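PDB 6RXA: argininosuccinate lyase from Chelativorans sp., which acts as an engineered EDDS lyase, a C-N lyase of the aspartase/fumarase superfamily used for the enantioselective synthesis of chiral synthons for artificial dipeptide sweeteners. Local coordinates for the interface of chains A and B and the interface of chains A and C. Sequence-based numbering; all coordinates share one arbitrary frame. Chains: chain A/B/C, Argininosuccinate lyase.

Contact 1: the interface of chains A and B. Residues chain A 160, 257, 260-261, 293, 296; chain B 159-160.
B:Gln159 and B:Arg160 both take left-handed helical backbone angles, making the tight turn of the hairpin between strands 153-158 and 161-167 that presents B:Arg160 to A:Ser257 and A:Gln260. These two belong to helix 236-262 of the neighbouring subunit, one of the long helices typical of the aspartase/fumarase superfamily. With CG beside the backbone N (chi1 -64°) and the chain extended as far as NE, B:Arg160 reaches across to that helix. Its NH1 gives a nearly straight hydrogen bond, in the guanidinium plane, to A:Ser257 OG at 2.9 Å. The same nitrogen makes a weak, bent bond to A:Gln260 OE1, while B:Arg160 CD lies 3.4 Å from the amide carbon CD of A:Gln260, the two chains crossing at about a right angle. The amide NE2 of A:Gln260 has two acceptors: it bonds B:Gln159 O at 3.1 Å, from above the carbonyl plane, and A:Glu293 OE1 at 2.8 Å, on the anti side but tilted 31° from the carboxylate plane. This second bond fixes the rotation of the amide. Three arginines gather at the tip: B:Arg160 NH2 is 3.6 Å from A:Arg160 NH2, with guanidinium planes 87° apart, and 3.7 Å from A:Arg296 NH1. Water 1 bonds both B:Arg160 NH2 and A:Ser257 OG; A:Glu293, 5.6 Å from B:Arg160 NE at OE1, may offset some of the positive charge.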
loop_
_atom_site.group_PDB
_atom_site.type_symbol
_atom_site.label_atom_id
_atom_site.label_comp_id
_atom_site.label_asym_id
_atom_site.label_seq_id
_atom_site.Cartn_x
_atom_site.Cartn_y
_atom_site.Cartn_z
ATOM N N ARG A 160 -6.318 -24.619 -5.394
ATOM C CA ARG A 160 -7.213 -24.712 -6.554
ATOM C C ARG A 160 -7.223 -26.112 -7.163
ATOM O O ARG A 160 -7.498 -26.284 -8.357
ATOM C CB ARG A 160 -6.935 -23.628 -7.596
ATOM C CG ARG A 160 -7.196 -22.231 -7.067
ATOM C CD ARG A 160 -6.780 -21.187 -8.094
ATOM N NE ARG A 160 -7.231 -19.849 -7.755
ATOM C CZ ARG A 160 -6.893 -18.749 -8.417
ATOM N NH1 ARG A 160 -6.005 -18.797 -9.391
ATOM N NH2 ARG A 160 -7.456 -17.586 -8.090
ATOM N N SER A 257 -14.576 -15.055 -4.842
ATOM C CA SER A 257 -13.742 -15.779 -5.797
ATOM C C SER A 257 -14.063 -17.270 -5.781
ATOM O O SER A 257 -14.147 -17.907 -6.841
ATOM C CB SER A 257 -12.271 -15.517 -5.477
ATOM O OG SER A 257 -11.410 -15.939 -6.516
ATOM N N GLN A 260 -17.219 -17.734 -7.625
ATOM C CA GLN A 260 -16.972 -17.510 -9.044
ATOM C C GLN A 260 -16.362 -18.748 -9.700
ATOM O O GLN A 260 -16.727 -19.098 -10.826
ATOM C CB GLN A 260 -16.084 -16.288 -9.239
ATOM C CG GLN A 260 -16.109 -15.771 -10.662
ATOM C CD GLN A 260 -15.344 -14.483 -10.848
ATOM O OE1 GLN A 260 -14.577 -14.058 -9.973
ATOM N NE2 GLN A 260 -15.510 -13.866 -12.015
ATOM N N LEU A 261 -15.432 -19.423 -9.014
ATOM C CA LEU A 261 -14.876 -20.650 -9.578
ATOM C C LEU A 261 -15.918 -21.766 -9.599
ATOM O O LEU A 261 -16.067 -22.460 -10.612
ATOM C CB LEU A 261 -13.601 -21.063 -8.833
ATOM C CG LEU A 261 -12.422 -20.099 -8.940
ATOM C CD1 LEU A 261 -11.141 -20.747 -8.363
ATOM C CD2 LEU A 261 -12.176 -19.653 -10.382
ATOM N N GLU A 293 -17.791 -9.870 -8.968
ATOM C CA GLU A 293 -16.636 -9.081 -9.380
ATOM C C GLU A 293 -16.680 -7.676 -8.801
ATOM O O GLU A 293 -15.644 -7.146 -8.384
ATOM C CB GLU A 293 -16.496 -9.076 -10.898
ATOM C CG GLU A 293 -16.048 -10.453 -11.412
ATOM C CD GLU A 293 -15.394 -10.421 -12.765
ATOM O OE1 GLU A 293 -14.679 -11.407 -13.084
ATOM O OE2 GLU A 293 -15.630 -9.451 -13.527
ATOM N N ARG A 296 -15.602 -7.951 -5.166
ATOM C CA ARG A 296 -14.152 -7.999 -5.073
ATOM C C ARG A 296 -13.531 -6.629 -5.320
ATOM O O ARG A 296 -12.589 -6.232 -4.624
ATOM C CB ARG A 296 -13.582 -9.024 -6.055
ATOM C CG ARG A 296 -13.995 -10.460 -5.761
ATOM C CD ARG A 296 -13.204 -11.458 -6.592
ATOM N NE ARG A 296 -11.863 -11.631 -6.027
ATOM C CZ ARG A 296 -10.804 -12.082 -6.684
ATOM N NH1 ARG A 296 -10.876 -12.399 -7.971
ATOM N NH2 ARG A 296 -9.652 -12.204 -6.044
ATOM N N GLN B 159 -14.480 -12.280 -17.338
ATOM C CA GLN B 159 -15.194 -12.463 -16.068
ATOM C C GLN B 159 -15.250 -13.939 -15.658
ATOM O O GLN B 159 -16.204 -14.385 -15.019
ATOM C CB GLN B 159 -16.604 -11.850 -16.125
ATOM C CG GLN B 159 -16.621 -10.400 -16.599
ATOM C CD GLN B 159 -18.007 -9.797 -16.635
ATOM O OE1 GLN B 159 -18.469 -9.369 -17.684
ATOM N NE2 GLN B 159 -18.661 -9.733 -15.482
ATOM N N ARG B 160 -14.219 -14.712 -16.015
ATOM C CA ARG B 160 -14.118 -16.137 -15.682
ATOM C C ARG B 160 -15.264 -16.952 -16.277
ATOM O O ARG B 160 -15.632 -18.011 -15.754
ATOM C CB ARG B 160 -13.956 -16.378 -14.180
ATOM C CG ARG B 160 -12.663 -15.800 -13.634
ATOM C CD ARG B 160 -12.612 -15.950 -12.121
ATOM N NE ARG B 160 -11.304 -15.647 -11.567
ATOM C CZ ARG B 160 -11.032 -15.579 -10.269
ATOM N NH1 ARG B 160 -11.997 -15.677 -9.374
ATOM N NH2 ARG B 160 -9.772 -15.408 -9.869
HETATM O O HOH W 1 -8.916 -14.911 -7.158
HETATM O O HOH W 2 -17.284 -17.797 -13.319
#

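Contact 2: the interface of chains A and C. Residues chain A 300, 303, 307; chain C 307-308, 311.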
loop_
_atom_site.group_PDB
_atom_site.type_symbol
_atom_site.label_atom_id
_atom_site.label_comp_id
_atom_site.label_asym_id
_atom_site.label_seq_id
_atom_site.Cartn_x
_atom_site.Cartn_y
_atom_site.Cartn_z
ATOM N N PHE A 300 -10.679 -4.728 -3.050
ATOM C CA PHE A 300 -9.382 -4.220 -3.481
ATOM C C PHE A 300 -9.276 -2.729 -3.191
ATOM O O PHE A 300 -8.239 -2.240 -2.734
ATOM C CB PHE A 300 -9.209 -4.443 -4.981
ATOM C CG PHE A 300 -9.486 -5.841 -5.451
ATOM C CD1 PHE A 300 -9.285 -6.947 -4.638
ATOM C CD2 PHE A 300 -9.936 -6.039 -6.743
ATOM C CE1 PHE A 300 -9.545 -8.219 -5.129
ATOM C CE2 PHE A 300 -10.182 -7.292 -7.229
ATOM C CZ PHE A 300 -9.991 -8.383 -6.424
ATOM N N MET A 303 -8.052 -1.261 0.197
ATOM C CA MET A 303 -6.641 -1.126 0.529
ATOM C C MET A 303 -6.195 0.330 0.490
ATOM O O MET A 303 -5.223 0.711 1.158
ATOM C CB MET A 303 -5.814 -1.872 -0.517
ATOM C CG MET A 303 -6.149 -3.311 -0.676
ATOM S SD MET A 303 -5.243 -4.313 0.495
ATOM C CE MET A 303 -3.488 -4.068 0.076
ATOM N N VAL A 307 -3.779 2.518 3.260
ATOM C CA VAL A 307 -2.427 2.983 2.951
ATOM C C VAL A 307 -2.315 4.500 3.050
ATOM O O VAL A 307 -1.341 5.024 3.592
ATOM C CB VAL A 307 -1.989 2.442 1.580
ATOM C CG1 VAL A 307 -0.690 3.089 1.126
ATOM C CG2 VAL A 307 -1.856 0.922 1.644
ATOM N N VAL C 307 -2.248 1.516 -4.889
ATOM C CA VAL C 307 -2.341 0.208 -4.239
ATOM C C VAL C 307 -3.606 -0.537 -4.650
ATOM O O VAL C 307 -3.568 -1.739 -4.918
ATOM C CB VAL C 307 -2.215 0.371 -2.716
ATOM C CG1 VAL C 307 -2.536 -0.930 -1.998
ATOM C CG2 VAL C 307 -0.812 0.864 -2.365
ATOM N N GLY C 308 -4.749 0.142 -4.695
ATOM C CA GLY C 308 -5.973 -0.540 -5.086
ATOM C C GLY C 308 -5.905 -1.095 -6.495
ATOM O O GLY C 308 -6.353 -2.213 -6.754
ATOM N N THR C 311 -3.425 -4.052 -6.526
ATOM C CA THR C 311 -4.041 -5.201 -5.863
ATOM C C THR C 311 -5.026 -5.888 -6.801
ATOM O O THR C 311 -5.054 -7.118 -6.909
ATOM C CB THR C 311 -4.745 -4.767 -4.583
ATOM O OG1 THR C 311 -3.763 -4.338 -3.631
ATOM C CG2 THR C 311 -5.526 -5.902 -3.972
#
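Bends at chi2 (-86°) and chi3 (-62°) curl A:Met303 back on itself, so that its terminal methyl CE lies against both C:Val307 and C:Thr311. The contact is helix against helix, within the central helical bundle on which tetramers of the aspartase/fumarase superfamily are built; both subunits use helix 303-314, and chain A adds A:Phe300 from helix 290-301. The packing is apolar: no nitrogen or oxygen of one subunit comes within hydrogen-bonding distance of the other here. A:Met303 CB is 3.7 Å from C:Val307 CG1, and the two side chains cross at about a right angle. CE, at the end of the curl, comes to 3.9 Å from that same CG1 branch and 3.7 Å from C:Thr311 OG1. This hydroxyl is already spent within its own helix, donating to C:Val307 O at 2.9 Å from above the carbonyl plane, which holds the threonine's rotation. Because OG1 lies beside the backbone N, the CG2 methyl is anti to it and points to the ring of A:Phe300, 4.0 Å from A:Phe300 CD1. C:Gly308 has no side chain to keep the backbones apart, and its CA lies 3.7 Å from A:Phe300 O. At the other end, A:Val307 faces its own copy: its CG1 is 4.1 Å from C:Val307 CG2.

Contact 3: the interface of chains A and B. Residues chain A 164, 368, 371, 382, 386; chain B 281-284.
A:Tyr382 OH donates a hydrogen bond to the backbone carbonyl B:Ile282 O at 2.7 Å, from a position tilted 15° from the carbonyl plane, with the acceptor level with the edge of the phenol ring. B:Ile282, B:Met283 and B:Pro284 belong, with the substrate-binding B:Ser281, to the signature loop of the aspartase/fumarase superfamily, which also carries the catalytic serine, so chain A is bracing a catalytic loop of chain B. The phenol reaches this carbonyl because CG stands anti to the backbone N (chi1 -164°). A phenylalanine here would probably leave B:Ile282 O without this donor and let the loop backbone shift. Next to it, A:His386 lays one face of its imidazole over B:Pro284, CB standing 4.0 Å above the ring centre. A:Thr368 splits its two branches between neighbours: the methyl CG2 packs 3.8 Å from B:Ile282 CG1, and the hydroxyl OG1 lies 3.3 Å from B:Met283 CG. Across the proline, A:Thr371 runs past it in the opposite direction. One shell further out, A:Gln164 on strand 161-167 steadies A:Thr368 through a weak bond from NE2 to OG1. The aliphatic part of the same glutamine crosses B:Met283 at about a right angle, CG lying 4.0 Å from the sulphur SD.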
loop_
_atom_site.group_PDB
_atom_site.type_symbol
_atom_site.label_atom_id
_atom_site.label_comp_id
_atom_site.label_asym_id
_atom_site.label_seq_id
_atom_site.Cartn_x
_atom_site.Cartn_y
_atom_site.Cartn_z
ATOM N N GLN A 164 -10.321 -33.071 -0.561
ATOM C CA GLN A 164 -11.038 -34.150 0.118
ATOM C C GLN A 164 -12.520 -33.824 0.125
ATOM O O GLN A 164 -12.930 -32.685 -0.108
ATOM C CB GLN A 164 -10.540 -34.342 1.551
ATOM C CG GLN A 164 -9.087 -34.820 1.692
ATOM C CD GLN A 164 -8.634 -34.885 3.142
ATOM O OE1 GLN A 164 -9.338 -34.437 4.052
ATOM N NE2 GLN A 164 -7.446 -35.439 3.364
ATOM N N THR A 368 -7.100 -39.954 0.182
ATOM C CA THR A 368 -6.566 -39.944 1.541
ATOM C C THR A 368 -7.192 -41.058 2.362
ATOM O O THR A 368 -6.496 -41.790 3.071
ATOM C CB THR A 368 -6.810 -38.613 2.241
ATOM O OG1 THR A 368 -6.132 -37.557 1.564
ATOM C CG2 THR A 368 -6.269 -38.695 3.676
ATOM N N THR A 371 -5.613 -44.268 1.597
ATOM C CA THR A 371 -4.294 -44.350 2.223
ATOM C C THR A 371 -4.403 -44.624 3.723
ATOM O O THR A 371 -3.674 -45.467 4.269
ATOM C CB THR A 371 -3.551 -43.026 2.000
ATOM O OG1 THR A 371 -3.582 -42.656 0.611
ATOM C CG2 THR A 371 -2.097 -43.131 2.462
ATOM N N TYR A 382 2.669 -44.157 7.086
ATOM C CA TYR A 382 1.877 -43.309 6.203
ATOM C C TYR A 382 2.615 -43.015 4.898
ATOM O O TYR A 382 1.991 -42.910 3.835
ATOM C CB TYR A 382 1.469 -42.001 6.886
ATOM C CG TYR A 382 0.356 -41.368 6.078
ATOM C CD1 TYR A 382 -0.957 -41.763 6.271
ATOM C CD2 TYR A 382 0.626 -40.469 5.057
ATOM C CE1 TYR A 382 -1.981 -41.248 5.504
ATOM C CE2 TYR A 382 -0.395 -39.947 4.277
ATOM C CZ TYR A 382 -1.699 -40.343 4.512
ATOM O OH TYR A 382 -2.738 -39.859 3.755
ATOM N N HIS A 386 1.112 -43.801 1.176
ATOM C CA HIS A 386 0.920 -42.687 0.252
ATOM C C HIS A 386 1.511 -43.001 -1.115
ATOM O O HIS A 386 0.873 -42.747 -2.145
ATOM C CB HIS A 386 1.545 -41.455 0.893
ATOM C CG HIS A 386 1.550 -40.235 0.035
ATOM N ND1 HIS A 386 2.394 -40.092 -1.045
ATOM C CD2 HIS A 386 0.853 -39.080 0.130
ATOM C CE1 HIS A 386 2.198 -38.902 -1.591
ATOM N NE2 HIS A 386 1.279 -38.264 -0.890
ATOM N N SER B 281 1.834 -33.976 1.152
ATOM C CA SER B 281 2.348 -34.953 2.111
ATOM C C SER B 281 1.275 -35.928 2.587
ATOM O O SER B 281 1.614 -36.968 3.168
ATOM C CB SER B 281 2.961 -34.239 3.327
ATOM O OG SER B 281 1.992 -33.471 4.034
ATOM N N ILE B 282 -0.004 -35.618 2.354
ATOM C CA ILE B 282 -1.119 -36.422 2.834
ATOM C C ILE B 282 -2.005 -36.935 1.702
ATOM O O ILE B 282 -2.426 -38.092 1.725
ATOM C CB ILE B 282 -1.949 -35.645 3.882
ATOM C CG1 ILE B 282 -3.263 -36.356 4.198
ATOM C CG2 ILE B 282 -2.250 -34.210 3.427
ATOM C CD1 ILE B 282 -3.978 -35.753 5.401
ATOM N N MET B 283 -2.317 -36.090 0.707
ATOM C CA MET B 283 -3.274 -36.429 -0.342
ATOM C C MET B 283 -2.553 -36.939 -1.582
ATOM O O MET B 283 -1.983 -36.134 -2.333
ATOM C CB MET B 283 -4.094 -35.178 -0.690
ATOM C CG MET B 283 -5.010 -34.701 0.423
ATOM S SD MET B 283 -5.793 -33.109 0.124
ATOM C CE MET B 283 -4.405 -31.985 0.257
ATOM N N PRO B 284 -2.551 -38.245 -1.855
ATOM C CA PRO B 284 -1.695 -38.753 -2.940
ATOM C C PRO B 284 -2.143 -38.358 -4.326
ATOM O O PRO B 284 -1.341 -38.463 -5.269
ATOM C CB PRO B 284 -1.735 -40.281 -2.759
ATOM C CG PRO B 284 -2.297 -40.502 -1.382
ATOM C CD PRO B 284 -3.223 -39.335 -1.126
#

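Contact 4: the interface of chains A and B. Residues chain A 157, 162, 266-267, 359; chain B 264, 266-267.
A:Tyr267 and B:Glu266 pair with B:Tyr267 and A:Glu266 in a reciprocal, two-fold interface that joins subunits A and B within the homotetramer, clasping the loops that follow helix 236-262. At the axis the rings meet each other, CE1 of A:Tyr267 lying 3.9 Å from CE1 of B:Tyr267. Each ring is covered on one face by the partner's glutamate, the planes only 20° apart. Folding at chi2 (80°) lays B:Glu266 over the phenol, so that CB comes to 3.5 Å from A:Tyr267 CD1 and the carboxylate oxygen OE1 stands above the ring toward its rim. An alanine in place of A:Tyr267 would probably open a gap beside B:Glu266 and leave its CB and OE1 without the ring they lie against. The other oxygen, OE2, takes a hydrogen bond from A:Tyr157 OH at 2.6 Å, the two side chains meeting tip to tip and the donor above the carboxylate plane. OE2 also lies 2.6 Å from A:Glu162 OE2, a separation too short for two charged carboxylates, so a shared proton is likely, though it is not seen. A:Tyr359 packs against the glutamate from a direction roughly perpendicular to that of A:Tyr267, its CE2 3.7 Å from B:Glu266 CG, while its hydroxyl donates to A:Tyr267 O at 2.7 Å, tying down that loop. Water 3 bridges this hydroxyl to B:Glu266 O, 2.9 Å from the water. Twinned across the axis, the site locks subunits A and B together.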
loop_
_atom_site.group_PDB
_atom_site.type_symbol
_atom_site.label_atom_id
_atom_site.label_comp_id
_atom_site.label_asym_id
_atom_site.label_seq_id
_atom_site.Cartn_x
_atom_site.Cartn_y
_atom_site.Cartn_z
ATOM N N TYR A 157 -11.193 -27.571 -1.825
ATOM C CA TYR A 157 -9.995 -27.340 -2.620
ATOM C C TYR A 157 -8.862 -26.840 -1.736
ATOM O O TYR A 157 -9.085 -26.122 -0.757
ATOM C CB TYR A 157 -10.269 -26.269 -3.709
ATOM C CG TYR A 157 -11.303 -26.721 -4.705
ATOM C CD1 TYR A 157 -12.659 -26.552 -4.452
ATOM C CD2 TYR A 157 -10.922 -27.360 -5.878
ATOM C CE1 TYR A 157 -13.607 -27.004 -5.342
ATOM C CE2 TYR A 157 -11.856 -27.818 -6.774
ATOM C CZ TYR A 157 -13.205 -27.641 -6.500
ATOM O OH TYR A 157 -14.156 -28.102 -7.386
ATOM N N GLU A 162 -8.694 -30.235 -6.255
ATOM C CA GLU A 162 -9.606 -30.983 -5.395
ATOM C C GLU A 162 -8.823 -31.721 -4.325
ATOM O O GLU A 162 -7.847 -32.427 -4.628
ATOM C CB GLU A 162 -10.418 -31.990 -6.212
ATOM C CG GLU A 162 -11.352 -31.359 -7.227
ATOM C CD GLU A 162 -12.410 -32.303 -7.756
ATOM O OE1 GLU A 162 -12.561 -33.406 -7.199
ATOM O OE2 GLU A 162 -13.095 -31.931 -8.748
ATOM N N GLU A 266 -16.937 -24.574 -16.459
ATOM C CA GLU A 266 -16.201 -25.823 -16.338
ATOM C C GLU A 266 -16.444 -26.536 -15.019
ATOM O O GLU A 266 -16.606 -27.769 -15.011
ATOM C CB GLU A 266 -14.712 -25.514 -16.505
ATOM C CG GLU A 266 -14.330 -25.023 -17.904
ATOM C CD GLU A 266 -14.614 -23.556 -18.159
ATOM O OE1 GLU A 266 -14.927 -22.815 -17.201
ATOM O OE2 GLU A 266 -14.504 -23.157 -19.338
ATOM N N TYR A 267 -16.450 -25.826 -13.891
ATOM C CA TYR A 267 -16.797 -26.491 -12.643
ATOM C C TYR A 267 -18.285 -26.816 -12.619
ATOM O O TYR A 267 -18.682 -27.957 -12.365
ATOM C CB TYR A 267 -16.533 -25.609 -11.432
ATOM C CG TYR A 267 -15.120 -25.384 -10.912
ATOM C CD1 TYR A 267 -14.080 -24.970 -11.746
ATOM C CD2 TYR A 267 -14.854 -25.480 -9.548
ATOM C CE1 TYR A 267 -12.823 -24.694 -11.243
ATOM C CE2 TYR A 267 -13.592 -25.207 -9.043
ATOM C CZ TYR A 267 -12.587 -24.805 -9.894
ATOM O OH TYR A 267 -11.344 -24.493 -9.400
ATOM N N TYR A 359 -18.238 -35.094 -8.760
ATOM C CA TYR A 359 -16.824 -34.779 -8.623
ATOM C C TYR A 359 -16.234 -35.467 -7.397
ATOM O O TYR A 359 -15.153 -36.060 -7.467
ATOM C CB TYR A 359 -16.623 -33.276 -8.506
ATOM C CG TYR A 359 -16.862 -32.489 -9.767
ATOM C CD1 TYR A 359 -17.047 -33.106 -10.995
ATOM C CD2 TYR A 359 -16.915 -31.116 -9.725
ATOM C CE1 TYR A 359 -17.261 -32.354 -12.150
ATOM C CE2 TYR A 359 -17.109 -30.370 -10.865
ATOM C CZ TYR A 359 -17.291 -30.973 -12.064
ATOM O OH TYR A 359 -17.504 -30.205 -13.197
ATOM N N THR B 264 -6.977 -26.672 -13.468
ATOM C CA THR B 264 -7.828 -27.252 -12.444
ATOM C C THR B 264 -8.300 -28.630 -12.889
ATOM O O THR B 264 -8.314 -28.965 -14.083
ATOM C CB THR B 264 -9.063 -26.391 -12.155
ATOM O OG1 THR B 264 -9.805 -26.146 -13.361
ATOM C CG2 THR B 264 -8.665 -25.095 -11.464
ATOM N N GLU B 266 -11.271 -29.446 -12.945
ATOM C CA GLU B 266 -12.539 -29.215 -13.620
ATOM C C GLU B 266 -12.376 -28.657 -15.024
ATOM O O GLU B 266 -13.089 -29.098 -15.943
ATOM C CB GLU B 266 -13.365 -28.255 -12.762
ATOM C CG GLU B 266 -13.794 -28.836 -11.413
ATOM C CD GLU B 266 -12.725 -28.799 -10.339
ATOM O OE1 GLU B 266 -11.681 -28.139 -10.535
ATOM O OE2 GLU B 266 -12.958 -29.434 -9.289
ATOM N N TYR B 267 -11.492 -27.683 -15.235
ATOM C CA TYR B 267 -11.255 -27.231 -16.600
ATOM C C TYR B 267 -10.492 -28.294 -17.380
ATOM O O TYR B 267 -10.901 -28.696 -18.473
ATOM C CB TYR B 267 -10.402 -25.973 -16.646
ATOM C CG TYR B 267 -10.985 -24.610 -16.301
ATOM C CD1 TYR B 267 -11.691 -24.382 -15.117
ATOM C CD2 TYR B 267 -10.729 -23.512 -17.120
ATOM C CE1 TYR B 267 -12.145 -23.121 -14.784
ATOM C CE2 TYR B 267 -11.188 -22.246 -16.787
ATOM C CZ TYR B 267 -11.884 -22.058 -15.615
ATOM O OH TYR B 267 -12.309 -20.803 -15.255
HETATM O O HOH W 3 -15.262 -30.875 -15.068
#

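Contacts 1, 3 and 4 belong to one A–B interface and contact 2 to the A–C interface, so chain A joins two partners in the tetramer. Between centres of C-alpha atoms, contacts 1 and 4 lie about 13 Å apart, contacts 3 and 4 about 19 Å, and contacts 2 and 3 about 38 Å. Helix 290-301 serves both contact 1 and contact 2, some 18 Å apart, linking the two interfaces. Strand 161-167 supplies residues to contacts 3 and 4, and its hairpin turn forms contact 1. The patches thus lie at intervals between the central bundle and the catalytic loop, connected by the shared helix and hairpin.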